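Local coordinates for protein nicastrin (PDB 4R12) that probably serves as an essential subunit of gamma-secretase, the complex that cleaves integral membrane proteins such as Notch receptors within the membrane, at residues N57-Y62 / L83-K88. Residues are numbered along the deposited sequence; the frame is centred on the assembly and turned at random.
Sequences NNYFSY and LNLHNK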
ATOM      1  N   ASN A  57      25.536  23.823   7.959  1.00 52.22           N
ATOM      2  CA  ASN A  57      25.761  25.021   8.770  1.00 54.71           C
ATOM      3  C   ASN A  57      25.926  26.295   7.946  1.00 56.32           C
ATOM      4  O   ASN A  57      25.491  27.369   8.362  1.00 60.42           O
ATOM      5  CB  ASN A  57      26.991  24.836   9.654  1.00 54.08           C
ATOM      6  CG  ASN A  57      26.777  23.805  10.738  1.00 55.93           C
ATOM      7  OD1 ASN A  57      25.672  23.661  11.272  1.00 55.31           O
ATOM      8  ND2 ASN A  57      27.836  23.078  11.076  1.00 55.71           N
ATOM      9  N   ASN A  58      26.547  26.183   6.777  1.00 55.74           N
ATOM     10  CA  ASN A  58      26.752  27.347   5.921  1.00 56.99           C
ATOM     11  C   ASN A  58      25.477  27.803   5.209  1.00 59.43           C
ATOM     12  O   ASN A  58      25.492  28.770   4.440  1.00 61.44           O
ATOM     13  CB  ASN A  58      27.846  27.065   4.891  1.00 54.74           C
ATOM     14  CG  ASN A  58      29.222  26.964   5.525  1.00 58.83           C
ATOM     15  OD1 ASN A  58      29.436  27.428   6.647  1.00 61.09           O
ATOM     16  ND2 ASN A  58      30.164  26.358   4.807  1.00 58.03           N
ATOM     17  N   TYR A  59      24.374  27.107   5.464  1.00 57.37           N
ATOM     18  CA  TYR A  59      23.094  27.530   4.916  1.00 58.73           C
ATOM     19  C   TYR A  59      22.554  28.743   5.675  1.00 59.78           C
ATOM     20  O   TYR A  59      21.975  29.645   5.080  1.00 60.85           O
ATOM     21  CB  TYR A  59      22.077  26.392   4.961  1.00 53.15           C
ATOM     22  CG  TYR A  59      20.688  26.821   4.563  1.00 52.83           C
ATOM     23  CD1 TYR A  59      20.367  27.038   3.231  1.00 52.56           C
ATOM     24  CD2 TYR A  59      19.697  27.016   5.520  1.00 54.24           C
ATOM     25  CE1 TYR A  59      19.092  27.440   2.857  1.00 54.00           C
ATOM     26  CE2 TYR A  59      18.419  27.416   5.158  1.00 53.43           C
ATOM     27  CZ  TYR A  59      18.123  27.626   3.825  1.00 53.03           C
ATOM     28  OH  TYR A  59      16.857  28.024   3.456  1.00 53.55           O
ATOM     29  N   PHE A  60      22.754  28.755   6.988  1.00 59.86           N
ATOM     30  CA  PHE A  60      22.184  29.791   7.842  1.00 62.54           C
ATOM     31  C   PHE A  60      22.778  31.166   7.565  1.00 67.04           C
ATOM     32  O   PHE A  60      22.169  32.187   7.894  1.00 68.19           O
ATOM     33  CB  PHE A  60      22.379  29.434   9.314  1.00 60.71           C
ATOM     34  CG  PHE A  60      21.715  28.152   9.721  1.00 58.00           C
ATOM     35  CD1 PHE A  60      22.381  26.942   9.596  1.00 57.60           C
ATOM     36  CD2 PHE A  60      20.427  28.152  10.226  1.00 57.29           C
ATOM     37  CE1 PHE A  60      21.777  25.755   9.969  1.00 53.69           C
ATOM     38  CE2 PHE A  60      19.816  26.968  10.605  1.00 55.57           C
ATOM     39  CZ  PHE A  60      20.491  25.765  10.472  1.00 53.07           C
ATOM     40  N   SER A  61      23.960  31.187   6.955  1.00 66.65           N
ATOM     41  CA  SER A  61      24.680  32.432   6.712  1.00 67.88           C
ATOM     42  C   SER A  61      24.849  32.714   5.222  1.00 67.29           C
ATOM     43  O   SER A  61      25.740  33.458   4.820  1.00 68.98           O
ATOM     44  CB  SER A  61      26.050  32.387   7.392  1.00 68.24           C
ATOM     45  OG  SER A  61      25.959  31.806   8.682  1.00 67.78           O
ATOM     46  N   TYR A  62      23.986  32.114   4.408  1.00 66.26           N
ATOM     47  CA  TYR A  62      24.084  32.227   2.956  1.00 67.87           C
ATOM     48  C   TYR A  62      23.014  33.158   2.398  1.00 69.77           C
ATOM     49  O   TYR A  62      21.832  32.826   2.417  1.00 69.17           O
ATOM     50  CB  TYR A  62      23.966  30.839   2.318  1.00 66.27           C
ATOM     51  CG  TYR A  62      23.936  30.824   0.803  1.00 68.65           C
ATOM     52  CD1 TYR A  62      25.109  30.812   0.064  1.00 70.99           C
ATOM     53  CD2 TYR A  62      22.731  30.798   0.114  1.00 68.32           C
ATOM     54  CE1 TYR A  62      25.084  30.791  -1.321  1.00 69.71           C
ATOM     55  CE2 TYR A  62      22.696  30.778  -1.273  1.00 65.53           C
ATOM     56  CZ  TYR A  62      23.873  30.772  -1.984  1.00 68.20           C
ATOM     57  OH  TYR A  62      23.838  30.750  -3.360  1.00 65.23           O
ATOM     58  N   LEU A  83      13.440  21.112   9.308  1.00 40.27           N
ATOM     59  CA  LEU A  83      12.692  22.149  10.015  1.00 44.19           C
ATOM     60  C   LEU A  83      13.618  23.213  10.598  1.00 46.40           C
ATOM     61  O   LEU A  83      13.178  24.324  10.865  1.00 49.09           O
ATOM     62  CB  LEU A  83      11.812  21.545  11.116  1.00 41.77           C
ATOM     63  CG  LEU A  83      10.619  20.711  10.619  1.00 41.08           C
ATOM     64  CD1 LEU A  83       9.519  20.615  11.647  1.00 38.88           C
ATOM     65  CD2 LEU A  83      10.067  21.275   9.319  1.00 43.17           C
ATOM     66  N   ASN A  84      14.895  22.881  10.775  1.00 41.62           N
ATOM     67  CA  ASN A  84      15.879  23.833  11.293  1.00 44.95           C
ATOM     68  C   ASN A  84      16.410  24.804  10.259  1.00 48.10           C
ATOM     69  O   ASN A  84      17.096  25.768  10.596  1.00 50.51           O
ATOM     70  CB  ASN A  84      17.061  23.096  11.903  1.00 45.03           C
ATOM     71  CG  ASN A  84      16.852  22.790  13.340  1.00 42.73           C
ATOM     72  OD1 ASN A  84      16.185  23.550  14.051  1.00 45.79           O
ATOM     73  ND2 ASN A  84      17.412  21.677  13.799  1.00 41.51           N
ATOM     74  N   LEU A  85      16.110  24.541   8.994  1.00 48.43           N
ATOM     75  CA  LEU A  85      16.541  25.422   7.929  1.00 49.89           C
ATOM     76  C   LEU A  85      15.757  26.724   7.984  1.00 51.76           C
ATOM     77  O   LEU A  85      14.865  26.945   7.177  1.00 52.85           O
ATOM     78  CB  LEU A  85      16.370  24.745   6.574  1.00 48.73           C
ATOM     79  CG  LEU A  85      17.127  23.421   6.471  1.00 45.70           C
ATOM     80  CD1 LEU A  85      16.923  22.771   5.108  1.00 42.97           C
ATOM     81  CD2 LEU A  85      18.606  23.640   6.762  1.00 46.11           C
ATOM     82  N   HIS A  86      16.084  27.565   8.961  1.00 52.12           N
ATOM     83  CA  HIS A  86      15.560  28.931   9.021  1.00 54.55           C
ATOM     84  C   HIS A  86      16.565  29.876   8.357  1.00 56.34           C
ATOM     85  O   HIS A  86      17.747  29.866   8.696  1.00 56.59           O
ATOM     86  CB  HIS A  86      15.295  29.378  10.468  1.00 52.21           C
ATOM     87  CG  HIS A  86      14.748  28.300  11.358  1.00 54.02           C
ATOM     88  ND1 HIS A  86      13.494  27.750  11.191  1.00 53.66           N
ATOM     89  CD2 HIS A  86      15.280  27.693  12.448  1.00 54.28           C
ATOM     90  CE1 HIS A  86      13.279  26.847  12.133  1.00 49.61           C
ATOM     91  NE2 HIS A  86      14.350  26.787  12.906  1.00 52.26           N
ATOM     92  N   ASN A  87      16.141  30.675   7.397  1.00 58.93           N
ATOM     93  CA  ASN A  87      17.035  31.565   6.671  1.00 62.61           C
ATOM     94  C   ASN A  87      16.404  32.928   6.388  1.00 65.54           C
ATOM     95  O   ASN A  87      15.208  33.063   6.331  1.00 65.52           O
ATOM     96  CB  ASN A  87      17.450  30.925   5.361  1.00 61.94           C
ATOM     97  CG  ASN A  87      18.527  31.691   4.650  1.00 63.89           C
ATOM     98  OD1 ASN A  87      18.453  32.906   4.523  1.00 68.21           O
ATOM     99  ND2 ASN A  87      19.530  30.988   4.167  1.00 63.54           N
ATOM    100  N   LYS A  88      17.215  33.952   6.226  1.00 66.10           N
ATOM    101  CA  LYS A  88      16.691  35.285   5.932  1.00 67.61           C
ATOM    102  C   LYS A  88      16.269  35.308   4.484  1.00 65.94           C
ATOM    103  O   LYS A  88      15.361  35.997   4.085  1.00 64.97           O
ATOM    104  CB  LYS A  88      17.768  36.322   6.195  1.00 69.42           C
ATOM    105  CG  LYS A  88      18.643  35.969   7.383  1.00 70.13           C
ATOM    106  CD  LYS A  88      20.104  35.945   6.994  1.00 72.46           C
ATOM    107  CE  LYS A  88      20.441  34.679   6.230  1.00 71.54           C
ATOM    108  NZ  LYS A  88      20.445  33.513   7.142  1.00 68.82           N
TER
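Y59 lies between the side chains of L85 and N87. Its CG is anti to the backbone N (chi1 173°), beside the carbonyl carbon. N87 comes over one face, with ND2 3.6 Å above the ring plane and offset toward the rim. Its amide plane stands 71° from the ring. CB of N87 also touches the phenol end, 3.5 Å from OH of Y59. L85 crosses the tyrosine at about a right angle, with L85 CB 3.7 Å from Y59 CE2. The buried OH of Y59 has no polar partner. An alanine in place of Y59 would probably open a gap beside L85 and leave the N87 amide without the ring beneath it.

ND2 of N87 gives a weak but straight hydrogen bond to O of Y62 (3.4 Å, 171°), in the type I turn from Y59 to Y62. OD1 of N87 accepts from N of S89. F60 turns its ring edge to O of N84, 3.0 Å from CE2 of F60. The bent K88 chain reaches O of F60 with NZ, but that bond is modelled too short to be relied on.

Both loops belong to the small lobe. They follow helices 53-57 and 79-83 and lead into the parallel strands 67-72 and 90-96. Y59 rests on V70 of strand 67-72, and L85 on I50 of strand 43-50 and Y56 of helix 53-57.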